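PDB 4PI8: autolysin E from Staphylococcus aureus, which probably hydrolyses the NAG-NAM glycan strands of bacterial cell-wall peptidoglycan as an endo-beta-N-acetylglucosaminidase. Local coordinates for residues G22-K27 against F33-N38; S16-K21 against Q191-S196; E69-L74 against L80-K85. The protein carries 1 engineered substitution. One frame throughout, in Å; residues are numbered along the deposited sequence.

Contact 1 (G22-K27 against F33-N38); sequences GIVQTK and FVEANN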
loop_
_atom_site.group_PDB
_atom_site.type_symbol
_atom_site.label_atom_id
_atom_site.label_comp_id
_atom_site.label_asym_id
_atom_site.label_seq_id
_atom_site.Cartn_x
_atom_site.Cartn_y
_atom_site.Cartn_z
ATOM N N GLY A 22 13.534 -6.152 -17.599
ATOM C CA GLY A 22 12.099 -5.999 -17.668
ATOM C C GLY A 22 11.343 -5.606 -16.413
ATOM O O GLY A 22 10.112 -5.493 -16.464
ATOM N N ILE A 23 12.042 -5.479 -15.295
ATOM C CA ILE A 23 11.360 -5.205 -13.992
ATOM C C ILE A 23 10.965 -3.717 -14.018
ATOM O O ILE A 23 11.843 -2.873 -14.198
ATOM C CB ILE A 23 12.244 -5.553 -12.836
ATOM C CG1 ILE A 23 12.487 -7.084 -12.802
ATOM C CG2 ILE A 23 11.645 -5.039 -11.523
ATOM C CD1 ILE A 23 13.673 -7.478 -11.970
ATOM N N VAL A 24 9.700 -3.459 -13.775
ATOM C CA VAL A 24 9.173 -2.075 -13.863
ATOM C C VAL A 24 9.442 -1.331 -12.559
ATOM O O VAL A 24 8.994 -1.780 -11.501
ATOM C CB VAL A 24 7.691 -2.077 -14.205
ATOM C CG1 VAL A 24 7.148 -0.637 -14.227
ATOM C CG2 VAL A 24 7.460 -2.786 -15.551
ATOM N N GLN A 25 10.199 -0.253 -12.640
ATOM C CA GLN A 25 10.540 0.580 -11.493
ATOM C C GLN A 25 10.334 1.999 -11.992
ATOM O O GLN A 25 10.961 2.371 -12.970
ATOM C CB GLN A 25 11.978 0.436 -11.036
ATOM C CG GLN A 25 12.408 -1.048 -10.834
ATOM C CD GLN A 25 12.180 -1.596 -9.452
ATOM O OE1 GLN A 25 11.359 -1.097 -8.687
ATOM N NE2 GLN A 25 12.862 -2.667 -9.107
ATOM N N THR A 26 9.433 2.760 -11.358
ATOM C CA THR A 26 9.019 4.063 -11.896
ATOM C C THR A 26 9.245 5.181 -10.885
ATOM O O THR A 26 9.451 4.971 -9.674
ATOM C CB THR A 26 7.562 4.033 -12.294
ATOM O OG1 THR A 26 6.751 3.730 -11.152
ATOM C CG2 THR A 26 7.276 3.003 -13.373
ATOM N N LYS A 27 9.226 6.412 -11.418
ATOM C CA LYS A 27 9.428 7.626 -10.619
ATOM C C LYS A 27 8.565 8.739 -11.216
ATOM O O LYS A 27 8.350 8.743 -12.415
ATOM C CB LYS A 27 10.913 7.992 -10.675
ATOM C CG LYS A 27 11.347 9.370 -10.266
ATOM C CD LYS A 27 12.575 9.789 -11.080
ATOM C CE LYS A 27 12.781 11.299 -11.029
ATOM N NZ LYS A 27 12.696 11.824 -9.633
ATOM N N PHE A 33 4.545 9.601 -14.440
ATOM C CA PHE A 33 5.470 8.506 -14.144
ATOM C C PHE A 33 6.353 8.114 -15.310
ATOM O O PHE A 33 5.857 8.035 -16.425
ATOM C CB PHE A 33 4.710 7.288 -13.589
ATOM C CG PHE A 33 4.326 7.457 -12.140
ATOM C CD1 PHE A 33 5.277 7.263 -11.125
ATOM C CD2 PHE A 33 3.051 7.904 -11.793
ATOM C CE1 PHE A 33 4.938 7.448 -9.798
ATOM C CE2 PHE A 33 2.715 8.109 -10.461
ATOM C CZ PHE A 33 3.667 7.887 -9.463
ATOM N N VAL A 34 7.651 7.985 -15.060
ATOM C CA VAL A 34 8.625 7.516 -16.053
ATOM C C VAL A 34 9.450 6.368 -15.462
ATOM O O VAL A 34 9.432 6.171 -14.256
ATOM C CB VAL A 34 9.578 8.653 -16.466
ATOM C CG1 VAL A 34 8.802 9.826 -17.094
ATOM C CG2 VAL A 34 10.454 9.176 -15.315
ATOM N N GLU A 35 10.183 5.614 -16.282
ATOM C CA GLU A 35 11.048 4.561 -15.749
ATOM C C GLU A 35 12.183 5.164 -14.972
ATOM O O GLU A 35 12.796 6.177 -15.360
ATOM C CB GLU A 35 11.569 3.633 -16.873
ATOM C CG GLU A 35 12.200 2.332 -16.387
ATOM C CD GLU A 35 11.220 1.263 -15.801
ATOM O OE1 GLU A 35 9.997 1.363 -15.961
ATOM O OE2 GLU A 35 11.719 0.267 -15.204
ATOM N N ALA A 36 12.476 4.596 -13.800
ATOM C CA ALA A 36 13.580 5.011 -12.982
ATOM C C ALA A 36 14.858 4.382 -13.541
ATOM O O ALA A 36 14.836 3.235 -14.000
ATOM C CB ALA A 36 13.369 4.547 -11.557
ATOM N N ASN A 37 15.964 5.095 -13.424
ATOM C CA ASN A 37 17.203 4.495 -13.857
ATOM C C ASN A 37 17.842 3.668 -12.771
ATOM O O ASN A 37 17.401 3.652 -11.620
ATOM C CB ASN A 37 18.135 5.564 -14.437
ATOM C CG ASN A 37 18.614 6.530 -13.428
ATOM O OD1 ASN A 37 18.972 6.184 -12.304
ATOM N ND2 ASN A 37 18.679 7.819 -13.845
ATOM N N ASN A 38 18.894 2.950 -13.126
ATOM C CA ASN A 38 19.584 2.115 -12.167
ATOM C C ASN A 38 20.049 2.810 -10.904
ATOM O O ASN A 38 19.914 2.266 -9.829
ATOM C CB ASN A 38 20.766 1.374 -12.841
ATOM C CG ASN A 38 20.318 0.154 -13.635
ATOM O OD1 ASN A 38 21.173 -0.527 -14.239
ATOM N ND2 ASN A 38 19.027 -0.134 -13.675
#
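The side chain of E35 folds over the backbone of Q25, its carboxylate reaching V24. CB is 4.1 Å from Q25 O and CG somewhat nearer. CG lies anti to the backbone N (chi1 -166°), and the bend at chi2 then turns the carboxylate back over the other segment. CD comes closer still to Q25 O. At the tip, OE1 is 3.9 Å from V24 CG1, the two side chains crossing at about a right angle, while OE2 takes the N-H of Q25. That bond, Q25 N to E35 OE2, is 3.0 Å long and nearly straight (165° at the hydrogen), but the donor arrives from above the carboxylate plane.

Beyond Q25 the backbones pair as the two-stranded antiparallel hairpin of strands 26-29 and 32-35. K27 and V34 form a hydrogen-bonded pair, with K27 N to V34 O at 2.9 Å and V34 N to K27 O at 2.8 Å. T26 and E35 make the non-hydrogen-bonded pair, and A36 N extends the pairing by donating to Q25 O. The F33 ring meets the K27 backbone obliquely, CD1 lying 3.6 Å from K27 C. On the T26 side chain, OG1 is hydrogen-bonded to S196, whereas the amide of Q25 turns away to R183 and Q18.

V24 belongs to the glycan pocket, and its side chain lies near the bound muramic acid. E35 bonds the backbone N of the residue that follows it, which probably helps to set the course of the chain there. The same carboxylate faces carbonyl oxygens: OE2 is 3.2 Å from Q25 O and 3.3 Å from I23 O, all of them acceptors. Such crowding of oxygens might raise the pKa of E35 somewhat, an effect that its exposure to solvent would soften.

Contact 2 (S16-K21 against Q191-S196); sequences SMQQGK and QHQYAS. With AMU (N-acetyl-beta-muramic acid), chain B; NAG (2-acetamido-2-deoxy-beta-D-glucopyranose), chain C; SO4 (sulfate ion), chain N.
The side chains of Q18, from the last turn of helix 11-18, and Q193, from the loop before helix 200-215, approach from opposite directions, and their amides join in a cyclic pair of hydrogen bonds. Q18 NE2 gives to Q193 OE1 at 2.8 Å and Q193 NE2 returns a bond to Q18 OE1 at 3.0 Å. The evidence for a true amide pair is geometric: the planes are only 18° apart, each donor lies in the carbonyl plane on a lone pair, and both bonds have 163° at the hydrogen. Q193 reaches across with its chain extended beyond CG (chi2 -180°), whereas Q18 bends at chi2 to bring its amide around to meet it.

Each oxygen accepts a second bond, Q18 OE1 from Q25 and Q193 OE1 from the backbone of A190. The paired groups are buried, with Q18 packed on I41, M45 and W184.

The backbone of the same loop binds the disaccharide. Q193 N donates to NAG O7 (2.9 Å), and Y194 O accepts from AMU N2 at 2.8 Å, so both N-acetyl groups are recognised. The acetyl methyl AMU C8 sits over the centre of one face of the Y194 ring, 3.6 Å above its plane, a CH-pi type of packing. At the loop end S196 N donates to sulfate O2 at 3.0 Å; this ion probably comes from the crystallisation liquor.

Q193 thus binds sugar with its main chain and anchors its side chain to the N-terminal helix. The A190 N-H can only donate, so it marks OE1 of Q193; the pairing then orients Q18, in keeping with the bond from Q25 NE2. The pair acts as a second shell that probably steadies the sugar-binding loop.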
loop_
_atom_site.group_PDB
_atom_site.type_symbol
_atom_site.label_atom_id
_atom_site.label_comp_id
_atom_site.label_asym_id
_atom_site.label_seq_id
_atom_site.Cartn_x
_atom_site.Cartn_y
_atom_site.Cartn_z
ATOM N N SER A 16 21.155 -5.624 -7.806
ATOM C CA SER A 16 21.278 -6.192 -9.155
ATOM C C SER A 16 19.965 -6.842 -9.606
ATOM O O SER A 16 19.562 -6.774 -10.740
ATOM C CB SER A 16 22.388 -7.228 -9.202
ATOM O OG SER A 16 23.647 -6.617 -9.035
ATOM N N MET A 17 19.321 -7.528 -8.660
ATOM C CA MET A 17 18.026 -8.172 -8.945
ATOM C C MET A 17 16.944 -7.120 -9.279
ATOM O O MET A 17 16.238 -7.292 -10.201
ATOM C CB MET A 17 17.648 -9.063 -7.765
ATOM C CG MET A 17 18.563 -10.268 -7.620
ATOM S SD MET A 17 18.474 -11.182 -6.086
ATOM C CE MET A 17 17.010 -12.094 -6.343
ATOM N N GLN A 18 16.891 -6.031 -8.478
ATOM C CA GLN A 18 15.889 -4.962 -8.697
ATOM C C GLN A 18 16.090 -4.263 -10.052
ATOM O O GLN A 18 15.160 -3.773 -10.638
ATOM C CB GLN A 18 15.983 -3.921 -7.609
ATOM C CG GLN A 18 15.599 -4.368 -6.221
ATOM C CD GLN A 18 14.152 -4.793 -6.009
ATOM O OE1 GLN A 18 13.305 -4.567 -6.872
ATOM N NE2 GLN A 18 13.905 -5.343 -4.851
ATOM N N GLN A 19 17.354 -4.275 -10.504
ATOM C CA GLN A 19 17.731 -3.691 -11.789
ATOM C C GLN A 19 17.642 -4.697 -12.938
ATOM O O GLN A 19 17.998 -4.403 -14.111
ATOM C CB GLN A 19 19.171 -3.169 -11.689
ATOM C CG GLN A 19 19.341 -2.029 -10.718
ATOM C CD GLN A 19 20.798 -1.670 -10.427
ATOM O OE1 GLN A 19 21.719 -2.463 -10.691
ATOM N NE2 GLN A 19 21.017 -0.488 -9.883
ATOM N N GLY A 20 17.121 -5.889 -12.674
ATOM C CA GLY A 20 17.071 -6.928 -13.691
ATOM C C GLY A 20 16.164 -6.673 -14.866
ATOM O O GLY A 20 15.304 -5.751 -14.911
ATOM N N LYS A 21 16.286 -7.523 -15.867
ATOM C CA LYS A 21 15.605 -7.294 -17.141
ATOM C C LYS A 21 14.100 -7.231 -17.041
ATOM O O LYS A 21 13.452 -8.133 -16.532
ATOM C CB LYS A 21 15.987 -8.365 -18.193
ATOM C CG LYS A 21 15.357 -8.080 -19.548
ATOM C CD LYS A 21 15.801 -9.139 -20.549
ATOM C CE LYS A 21 15.200 -8.870 -21.894
ATOM N NZ LYS A 21 15.752 -7.611 -22.486
ATOM N N GLN A 191 10.577 -9.899 -6.486
ATOM C CA GLN A 191 9.366 -10.652 -6.591
ATOM C C GLN A 191 8.384 -10.080 -5.615
ATOM O O GLN A 191 8.723 -9.687 -4.509
ATOM C CB GLN A 191 9.583 -12.151 -6.103
ATOM C CG GLN A 191 10.519 -12.872 -6.996
ATOM C CD GLN A 191 10.458 -14.341 -6.727
ATOM O OE1 GLN A 191 11.396 -14.930 -6.197
ATOM N NE2 GLN A 191 9.346 -14.925 -7.035
ATOM N N HIS A 192 7.114 -10.256 -5.955
ATOM C CA HIS A 192 6.001 -9.983 -5.048
ATOM C C HIS A 192 6.145 -8.609 -4.400
ATOM O O HIS A 192 5.984 -8.500 -3.153
ATOM C CB HIS A 192 5.801 -11.098 -4.013
ATOM C CG HIS A 192 4.408 -11.101 -3.487
ATOM N ND1 HIS A 192 4.084 -10.623 -2.226
ATOM C CD2 HIS A 192 3.227 -11.345 -4.111
ATOM C CE1 HIS A 192 2.772 -10.636 -2.085
ATOM N NE2 HIS A 192 2.219 -11.054 -3.209
ATOM N N GLN A 193 6.303 -7.600 -5.206
ATOM C CA GLN A 193 6.443 -6.191 -4.705
ATOM C C GLN A 193 5.179 -5.433 -4.999
ATOM O O GLN A 193 4.551 -5.524 -6.041
ATOM C CB GLN A 193 7.661 -5.567 -5.340
ATOM C CG GLN A 193 8.906 -6.254 -4.791
ATOM C CD GLN A 193 10.291 -5.821 -5.262
ATOM O OE1 GLN A 193 11.249 -6.306 -4.682
ATOM N NE2 GLN A 193 10.388 -5.019 -6.275
ATOM N N TYR A 194 4.806 -4.579 -4.025
ATOM C CA TYR A 194 3.447 -4.012 -4.070
ATOM C C TYR A 194 3.289 -3.006 -5.149
ATOM O O TYR A 194 2.165 -2.827 -5.669
ATOM C CB TYR A 194 3.098 -3.418 -2.691
ATOM C CG TYR A 194 1.567 -3.328 -2.471
ATOM C CD1 TYR A 194 0.841 -2.261 -3.032
ATOM C CD2 TYR A 194 0.907 -4.263 -1.767
ATOM C CE1 TYR A 194 -0.534 -2.253 -2.919
ATOM C CE2 TYR A 194 -0.497 -4.240 -1.660
ATOM C CZ TYR A 194 -1.161 -3.226 -2.245
ATOM O OH TYR A 194 -2.575 -3.223 -2.082
ATOM N N ALA A 195 4.340 -2.253 -5.475
ATOM C CA ALA A 195 4.225 -1.155 -6.382
ATOM C C ALA A 195 5.489 -0.961 -7.174
ATOM O O ALA A 195 6.557 -1.398 -6.707
ATOM C CB ALA A 195 3.900 0.088 -5.592
ATOM N N SER A 196 5.377 -0.304 -8.347
ATOM C CA SER A 196 6.568 0.086 -9.122
ATOM C C SER A 196 7.138 1.414 -8.768
ATOM O O SER A 196 8.301 1.664 -8.979
ATOM C CB SER A 196 6.271 -0.003 -10.617
ATOM O OG SER A 196 5.312 0.964 -11.006
HETATM C C1 AMU B . 1.838 -3.403 -8.948
HETATM C C2 AMU B . 1.157 -4.683 -8.557
HETATM C C3 AMU B . 2.172 -5.837 -8.541
HETATM C C4 AMU B . 2.883 -5.879 -9.914
HETATM C C5 AMU B . 3.373 -4.507 -10.278
HETATM C C6 AMU B . 4.051 -4.500 -11.650
HETATM C C7 AMU B . -0.603 -5.137 -6.843
HETATM C C8 AMU B . -0.935 -5.004 -5.372
HETATM C C9 AMU B . 1.825 -7.599 -6.935
HETATM C C10 AMU B . 0.663 -8.382 -6.459
HETATM C C11 AMU B . 3.094 -8.446 -6.974
HETATM O O1 AMU B . 0.912 -2.331 -9.019
HETATM O O3 AMU B . 1.557 -7.086 -8.243
HETATM O O4 AMU B . 3.942 -6.836 -9.747
HETATM O O5 AMU B . 2.306 -3.591 -10.288
HETATM O O6 AMU B . 4.692 -3.254 -11.944
HETATM O O7 AMU B . -1.400 -5.601 -7.630
HETATM O O10 AMU B . 0.440 -8.492 -5.217
HETATM O O11 AMU B . -0.081 -8.989 -7.331
HETATM N N2 AMU B . 0.554 -4.596 -7.203
HETATM C C1 NAG C . 4.024 -7.793 -10.788
HETATM C C2 NAG C . 5.296 -8.574 -10.441
HETATM C C3 NAG C . 5.490 -9.673 -11.500
HETATM C C4 NAG C . 4.219 -10.462 -11.577
HETATM C C5 NAG C . 2.993 -9.595 -11.808
HETATM C C6 NAG C . 1.761 -10.436 -11.646
HETATM C C7 NAG C . 7.148 -7.536 -9.122
HETATM C C8 NAG C . 8.380 -6.718 -9.192
HETATM N N2 NAG C . 6.515 -7.777 -10.284
HETATM O O3 NAG C . 6.550 -10.520 -11.083
HETATM O O4 NAG C . 4.294 -11.338 -12.699
HETATM O O5 NAG C . 2.896 -8.631 -10.760
HETATM O O6 NAG C . 0.702 -9.569 -12.055
HETATM O O7 NAG C . 6.719 -7.983 -8.051
HETATM S S SO4 N . 2.167 1.172 -8.967
HETATM O O1 SO4 N . 1.092 1.180 -7.932
HETATM O O2 SO4 N . 2.520 -0.191 -9.262
HETATM O O3 SO4 N . 3.259 2.104 -8.561
HETATM O O4 SO4 N . 1.590 1.695 -10.271
#

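Contact 3 (E69-L74 against L80-K85); sequences EVNQLL and LENRGK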
loop_
_atom_site.group_PDB
_atom_site.type_symbol
_atom_site.label_atom_id
_atom_site.label_comp_id
_atom_site.label_asym_id
_atom_site.label_seq_id
_atom_site.Cartn_x
_atom_site.Cartn_y
_atom_site.Cartn_z
ATOM N N GLU A 69 -12.025 9.506 15.405
ATOM C CA GLU A 69 -10.677 9.893 15.020
ATOM C C GLU A 69 -10.375 9.504 13.579
ATOM O O GLU A 69 -9.773 10.310 12.809
ATOM C CB GLU A 69 -9.662 9.294 15.924
ATOM C CG GLU A 69 -9.707 9.909 17.322
ATOM C CD GLU A 69 -8.781 9.180 18.252
ATOM O OE1 GLU A 69 -8.871 7.986 18.497
ATOM O OE2 GLU A 69 -7.899 9.868 18.832
ATOM N N VAL A 70 -10.760 8.309 13.150
ATOM C CA VAL A 70 -10.516 7.901 11.759
ATOM C C VAL A 70 -11.322 8.800 10.814
ATOM O O VAL A 70 -10.800 9.228 9.772
ATOM C CB VAL A 70 -10.840 6.420 11.561
ATOM C CG1 VAL A 70 -10.612 6.034 10.123
ATOM C CG2 VAL A 70 -9.958 5.586 12.468
ATOM N N ASN A 71 -12.557 9.113 11.177
ATOM C CA ASN A 71 -13.352 10.037 10.336
ATOM C C ASN A 71 -12.749 11.413 10.280
ATOM O O ASN A 71 -12.835 12.061 9.216
ATOM C CB ASN A 71 -14.796 10.050 10.733
ATOM C CG ASN A 71 -15.548 8.867 10.145
ATOM O OD1 ASN A 71 -15.266 8.435 9.023
ATOM N ND2 ASN A 71 -16.516 8.350 10.844
ATOM N N GLN A 72 -12.080 11.860 11.331
ATOM C CA GLN A 72 -11.326 13.143 11.230
ATOM C C GLN A 72 -10.273 13.075 10.188
ATOM O O GLN A 72 -10.141 14.011 9.350
ATOM C CB GLN A 72 -10.530 13.405 12.488
ATOM C CG GLN A 72 -11.255 14.068 13.583
ATOM C CD GLN A 72 -10.320 14.389 14.718
ATOM O OE1 GLN A 72 -9.321 15.185 14.574
ATOM N NE2 GLN A 72 -10.592 13.748 15.862
ATOM N N LEU A 73 -9.514 11.978 10.099
ATOM C CA LEU A 73 -8.528 11.816 9.033
ATOM C C LEU A 73 -9.143 11.822 7.686
ATOM O O LEU A 73 -8.502 12.215 6.760
ATOM C CB LEU A 73 -7.690 10.536 9.210
ATOM C CG LEU A 73 -6.719 10.467 10.366
ATOM C CD1 LEU A 73 -6.036 9.125 10.319
ATOM C CD2 LEU A 73 -5.690 11.595 10.233
ATOM N N LEU A 74 -10.344 11.270 7.510
ATOM C CA LEU A 74 -10.989 11.120 6.268
ATOM C C LEU A 74 -11.829 12.326 5.821
ATOM O O LEU A 74 -12.376 12.300 4.744
ATOM C CB LEU A 74 -11.855 9.862 6.274
ATOM C CG LEU A 74 -11.060 8.564 6.424
ATOM C CD1 LEU A 74 -12.019 7.419 6.599
ATOM C CD2 LEU A 74 -10.145 8.356 5.239
ATOM N N LEU A 80 -13.775 8.530 0.295
ATOM C CA LEU A 80 -13.393 7.910 1.569
ATOM C C LEU A 80 -13.970 8.619 2.779
ATOM O O LEU A 80 -13.962 8.074 3.895
ATOM C CB LEU A 80 -11.847 7.800 1.660
ATOM C CG LEU A 80 -11.217 7.017 0.554
ATOM C CD1 LEU A 80 -9.669 7.098 0.721
ATOM C CD2 LEU A 80 -11.736 5.621 0.376
ATOM N N GLU A 81 -14.455 9.847 2.627
ATOM C CA GLU A 81 -14.996 10.603 3.709
ATOM C C GLU A 81 -16.134 9.850 4.388
ATOM O O GLU A 81 -16.996 9.243 3.732
ATOM C CB GLU A 81 -15.482 11.976 3.213
ATOM C CG GLU A 81 -16.066 12.867 4.300
ATOM C CD GLU A 81 -16.433 14.235 3.753
ATOM O OE1 GLU A 81 -17.451 14.329 3.070
ATOM O OE2 GLU A 81 -15.635 15.162 3.907
ATOM N N ASN A 82 -16.121 9.863 5.727
ATOM C CA ASN A 82 -17.147 9.282 6.536
ATOM C C ASN A 82 -17.232 7.782 6.360
ATOM O O ASN A 82 -18.280 7.179 6.595
ATOM C CB ASN A 82 -18.518 10.020 6.349
ATOM C CG ASN A 82 -18.615 11.285 7.207
ATOM O OD1 ASN A 82 -19.238 12.282 6.820
ATOM N ND2 ASN A 82 -17.889 11.298 8.314
ATOM N N ARG A 83 -16.122 7.115 6.000
ATOM C CA ARG A 83 -16.065 5.645 5.935
ATOM C C ARG A 83 -15.139 5.065 7.046
ATOM O O ARG A 83 -14.737 3.884 6.980
ATOM C CB ARG A 83 -15.637 5.094 4.577
ATOM C CG ARG A 83 -16.669 5.603 3.524
ATOM C CD ARG A 83 -16.515 4.884 2.211
ATOM N NE ARG A 83 -17.400 5.461 1.200
ATOM C CZ ARG A 83 -18.642 5.065 0.995
ATOM N NH1 ARG A 83 -19.174 4.102 1.683
ATOM N NH2 ARG A 83 -19.391 5.744 0.123
ATOM N N GLY A 84 -14.934 5.854 8.100
ATOM C CA GLY A 84 -14.058 5.392 9.188
ATOM C C GLY A 84 -14.560 4.136 9.888
ATOM O O GLY A 84 -13.743 3.311 10.292
ATOM N N LYS A 85 -15.881 3.954 10.018
ATOM C CA LYS A 85 -16.411 2.734 10.619
ATOM C C LYS A 85 -15.881 1.507 9.938
ATOM O O LYS A 85 -15.560 0.495 10.569
ATOM C CB LYS A 85 -17.967 2.739 10.535
ATOM C CG LYS A 85 -18.757 1.434 10.678
ATOM C CD LYS A 85 -20.064 1.277 9.905
ATOM C CE LYS A 85 -20.917 0.159 10.500
ATOM N NZ LYS A 85 -22.330 0.532 10.763
HETATM O O HOH W 1 -18.161 6.124 9.383
HETATM O O HOH W 2 -14.817 11.830 7.373
#
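The side-chain amides of N71 and N82 cross at about a right angle, their planes 85° apart. N82 ND2 stands over one face of the N71 amide, 3.8 Å from CG, while the backbone N of G84 approaches OD1 from the other side of that plane, tilted 32° from it. G84 N to N71 OD1 is a 2.8 Å hydrogen bond; N71 CG lies anti to its own carbonyl carbon (chi1 -81°), which carries OD1 across to G84. At the other end of this amide, N71 ND2 donates to a water that also joins N82 O and K85 N. A second water bridges N71 O to N82 N.

Alongside this polar part, L74 packs CD1 against the type II turn from L80 to R83, reaching 3.4 Å from L80 O and 3.6 Å from G84 N. V70 CG1 packs on G84 CA at 3.6 Å, close because G84 has no side chain. E81 CA makes a CH...O contact of 3.3 Å with L74 O.

Helix 67-74 thus packs on the start of helix 84-94. R83 holds the N-cap position, but the N-H groups of G84 and K85 are met by side-chain OD1 of N71, from the preceding helix, and a shared water.

How the contacts relate
From the N terminus, helix 11-18 carries the first half of contact 2, which closes only at residues 191-196 and so encloses the other two. Contact 1 follows at once and closes the short hairpin of strands 26-29 and 32-35; contact 3 comes later, closing the connection between helices 67-74 and 84-94. These two are in series within the long loop. Contacts 1 and 2 touch, with centres 10 Å apart: T26 N lies 2.9 Å from S196 O, a probable hydrogen bond. V24 and the 191-196 loop line the glycan site, and the helix end joins them through Q18. Contact 3 lies across the chain's centre, about 34 Å from both, centre to centre.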